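Local coordinates for glycosyl hydrolases family 2, sugar binding domain protein (Bacteroides uniformis str. 3978 T3 ii, PDB 6D1P) that acts as a beta-glucuronidase of glycosyl hydrolase family 2 in a human gut bacterium, hydrolysing glycosidic bonds to glucuronic acid, at the interface of chains A and B. Coordinates in Å, arbitrary orientation; residue numbers count along the deposited sequence, not the author numbering. Chains: chain A/B, Glycosyl hydrolases family 2, sugar binding domain protein.

The interface of chains A and B. Residues chain A 38, 40-43, 47, 61-62; chain B 84-85, 87, 172-173, 180.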
# COMPACT_ATOMS: atom_id res chain seq x y z
N ILE A 38 9.77 4.63 -5.33
CA ILE A 38 8.65 3.70 -5.44
C ILE A 38 8.44 3.04 -4.09
O ILE A 38 9.41 2.67 -3.42
CB ILE A 38 8.87 2.64 -6.56
CG1 ILE A 38 7.60 1.84 -6.79
CG2 ILE A 38 9.98 1.66 -6.23
CD1 ILE A 38 7.70 0.91 -7.98
N GLN A 40 7.72 0.15 -2.64
CA GLN A 40 7.73 -1.30 -2.62
C GLN A 40 9.16 -1.76 -2.83
O GLN A 40 10.03 -0.98 -3.20
CB GLN A 40 6.81 -1.91 -3.68
CG GLN A 40 7.22 -1.60 -5.12
CD GLN A 40 6.33 -2.32 -6.11
OE1 GLN A 40 5.25 -1.85 -6.46
NE2 GLN A 40 6.76 -3.48 -6.55
N ASP A 41 9.39 -3.03 -2.55
CA ASP A 41 10.68 -3.62 -2.82
C ASP A 41 10.77 -3.90 -4.30
O ASP A 41 9.76 -4.09 -4.98
CB ASP A 41 10.87 -4.91 -2.02
CG ASP A 41 12.33 -5.16 -1.62
OD1 ASP A 41 13.20 -4.28 -1.81
OD2 ASP A 41 12.61 -6.26 -1.11
N MET A 42 11.99 -3.94 -4.82
CA MET A 42 12.18 -4.38 -6.19
C MET A 42 12.82 -5.76 -6.19
O MET A 42 13.27 -6.25 -5.15
CB MET A 42 13.01 -3.35 -6.95
CG MET A 42 12.29 -2.01 -7.01
SD MET A 42 10.80 -2.11 -8.03
CE MET A 42 11.55 -2.17 -9.67
N GLY A 43 12.84 -6.39 -7.36
CA GLY A 43 13.22 -7.79 -7.44
C GLY A 43 14.69 -8.06 -7.27
O GLY A 43 15.07 -9.20 -7.01
N GLU A 47 17.33 -5.06 -11.17
CA GLU A 47 16.04 -4.58 -11.64
C GLU A 47 15.87 -3.08 -11.41
O GLU A 47 15.15 -2.41 -12.17
CB GLU A 47 14.91 -5.36 -10.96
CG GLU A 47 13.62 -5.36 -11.78
CD GLU A 47 12.44 -5.93 -11.02
OE1 GLU A 47 12.19 -5.49 -9.87
OE2 GLU A 47 11.75 -6.81 -11.59
N VAL A 61 7.26 -1.14 -16.18
CA VAL A 61 6.51 -1.17 -14.93
C VAL A 61 7.33 -1.96 -13.92
O VAL A 61 8.19 -2.78 -14.30
CB VAL A 61 5.09 -1.77 -15.13
CG1 VAL A 61 4.35 -1.03 -16.23
CG2 VAL A 61 5.16 -3.26 -15.41
N PRO A 62 7.12 -1.73 -12.61
CA PRO A 62 6.19 -0.75 -12.02
C PRO A 62 6.60 0.70 -12.25
O PRO A 62 7.76 0.96 -12.60
CB PRO A 62 6.22 -1.11 -10.52
CG PRO A 62 7.52 -1.84 -10.32
CD PRO A 62 7.77 -2.57 -11.59
N ASN B 84 0.43 0.76 -8.69
CA ASN B 84 1.05 -0.53 -8.95
C ASN B 84 0.41 -1.57 -8.04
O ASN B 84 0.34 -1.37 -6.82
CB ASN B 84 2.55 -0.46 -8.67
CG ASN B 84 3.23 0.63 -9.45
OD1 ASN B 84 3.01 0.79 -10.66
ND2 ASN B 84 4.07 1.40 -8.78
N TYR B 85 -0.02 -2.69 -8.63
CA TYR B 85 -0.56 -3.78 -7.83
C TYR B 85 0.44 -4.19 -6.76
O TYR B 85 1.65 -4.25 -6.99
CB TYR B 85 -0.95 -4.98 -8.71
CG TYR B 85 0.09 -6.05 -9.10
CD1 TYR B 85 -0.01 -7.36 -8.63
CD2 TYR B 85 1.10 -5.77 -10.02
CE1 TYR B 85 0.91 -8.34 -9.02
CE2 TYR B 85 2.03 -6.75 -10.42
CZ TYR B 85 1.93 -8.02 -9.92
OH TYR B 85 2.84 -8.98 -10.35
N GLN B 87 2.86 -5.81 -4.19
CA GLN B 87 3.81 -6.93 -4.21
C GLN B 87 4.63 -6.84 -2.94
O GLN B 87 5.54 -6.00 -2.84
CB GLN B 87 4.69 -6.87 -5.45
CG GLN B 87 3.91 -6.89 -6.77
CD GLN B 87 4.83 -6.92 -7.96
OE1 GLN B 87 5.32 -5.88 -8.40
NE2 GLN B 87 5.12 -8.12 -8.45
N ARG B 172 8.52 -8.70 -5.23
CA ARG B 172 9.27 -8.98 -6.45
C ARG B 172 10.55 -9.74 -6.10
O ARG B 172 11.30 -9.34 -5.21
CB ARG B 172 9.61 -7.67 -7.16
CG ARG B 172 8.41 -6.91 -7.65
CD ARG B 172 8.82 -5.60 -8.30
NE ARG B 172 9.27 -5.75 -9.69
CZ ARG B 172 8.46 -5.80 -10.75
NH1 ARG B 172 7.14 -5.73 -10.59
NH2 ARG B 172 8.97 -5.91 -11.98
N ASP B 173 10.79 -10.85 -6.80
CA ASP B 173 11.96 -11.69 -6.56
C ASP B 173 12.46 -12.21 -7.90
O ASP B 173 11.85 -13.08 -8.50
CB ASP B 173 11.64 -12.84 -5.60
CG ASP B 173 12.87 -13.67 -5.23
OD1 ASP B 173 13.99 -13.39 -5.71
OD2 ASP B 173 12.71 -14.62 -4.43
N ASP B 180 8.68 -11.22 -13.29
CA ASP B 180 7.77 -10.09 -13.33
C ASP B 180 7.68 -9.48 -14.71
O ASP B 180 6.77 -8.69 -14.95
CB ASP B 180 8.16 -9.03 -12.31
CG ASP B 180 7.81 -9.46 -10.91
OD1 ASP B 180 6.60 -9.61 -10.63
OD2 ASP B 180 8.72 -9.72 -10.11
O HOH W 1 7.31 -4.87 -1.23
O HOH W 2 7.99 -6.45 -4.26
O HOH W 3 11.21 -9.57 -10.15
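This patch is part of a two-fold symmetric interface between two copies of the enzyme, which may or may not be the biological dimer. Its core is B:Arg172, which reaches from a loop of chain B into chain A. Its CG lies anti to the carbonyl carbon (chi1 -64°), and the chain bends at chi3, turning the guanidinium toward A:Glu47 on helix 45-49. The two side chains cross at about a right angle. The grip is a side-on salt bridge: NE of B:Arg172 donates to carboxylate oxygen OE1 of A:Glu47 at 2.9 Å, and its NH2 to OE2, also at 2.9 Å. Both acceptors lie near the guanidinium plane, but the carboxylate is tilted 45° to it, so both oxygens are met from above their own plane. A:Glu47 extends beyond CG, and the backbone N of A:Gly43 also donates to its OE1, at 2.7 Å. OE1 thus takes two donors, which would help hold the carboxylate in place.

The guanidinium is sandwiched. A:Pro62, which follows a cis peptide bond, comes tip to tip and sets CD over one face, near the rim, 3.4 Å from CZ of B:Arg172. The carboxylate of B:Asp180 covers the centre of the opposite face. The guanidinium would probably stabilise the charged forms of A:Glu47 and B:Asp180, whose OE2 and OD2 lie 4.4 Å apart. An alanine at B:Arg172 would remove the paired bonds to A:Glu47 and the packing on A:Pro62, and would probably weaken this part of the interface.

Within chain B, NH1 of B:Arg172 donates to a lone pair of B:Gln87 OE1 at 2.8 Å. The amide NE2 of B:Gln87 then bonds to B:Asp180 OD1, so its rotation is fixed at both ends. Beside this, the amide of B:Asn84 packs on A:Pro62 CB. Water also joins the chains: the oxygen of water 2 lies 3.0 Å from the carbonyl O of A:Asp41 and 2.9 Å from the carbonyl O of B:Gln87.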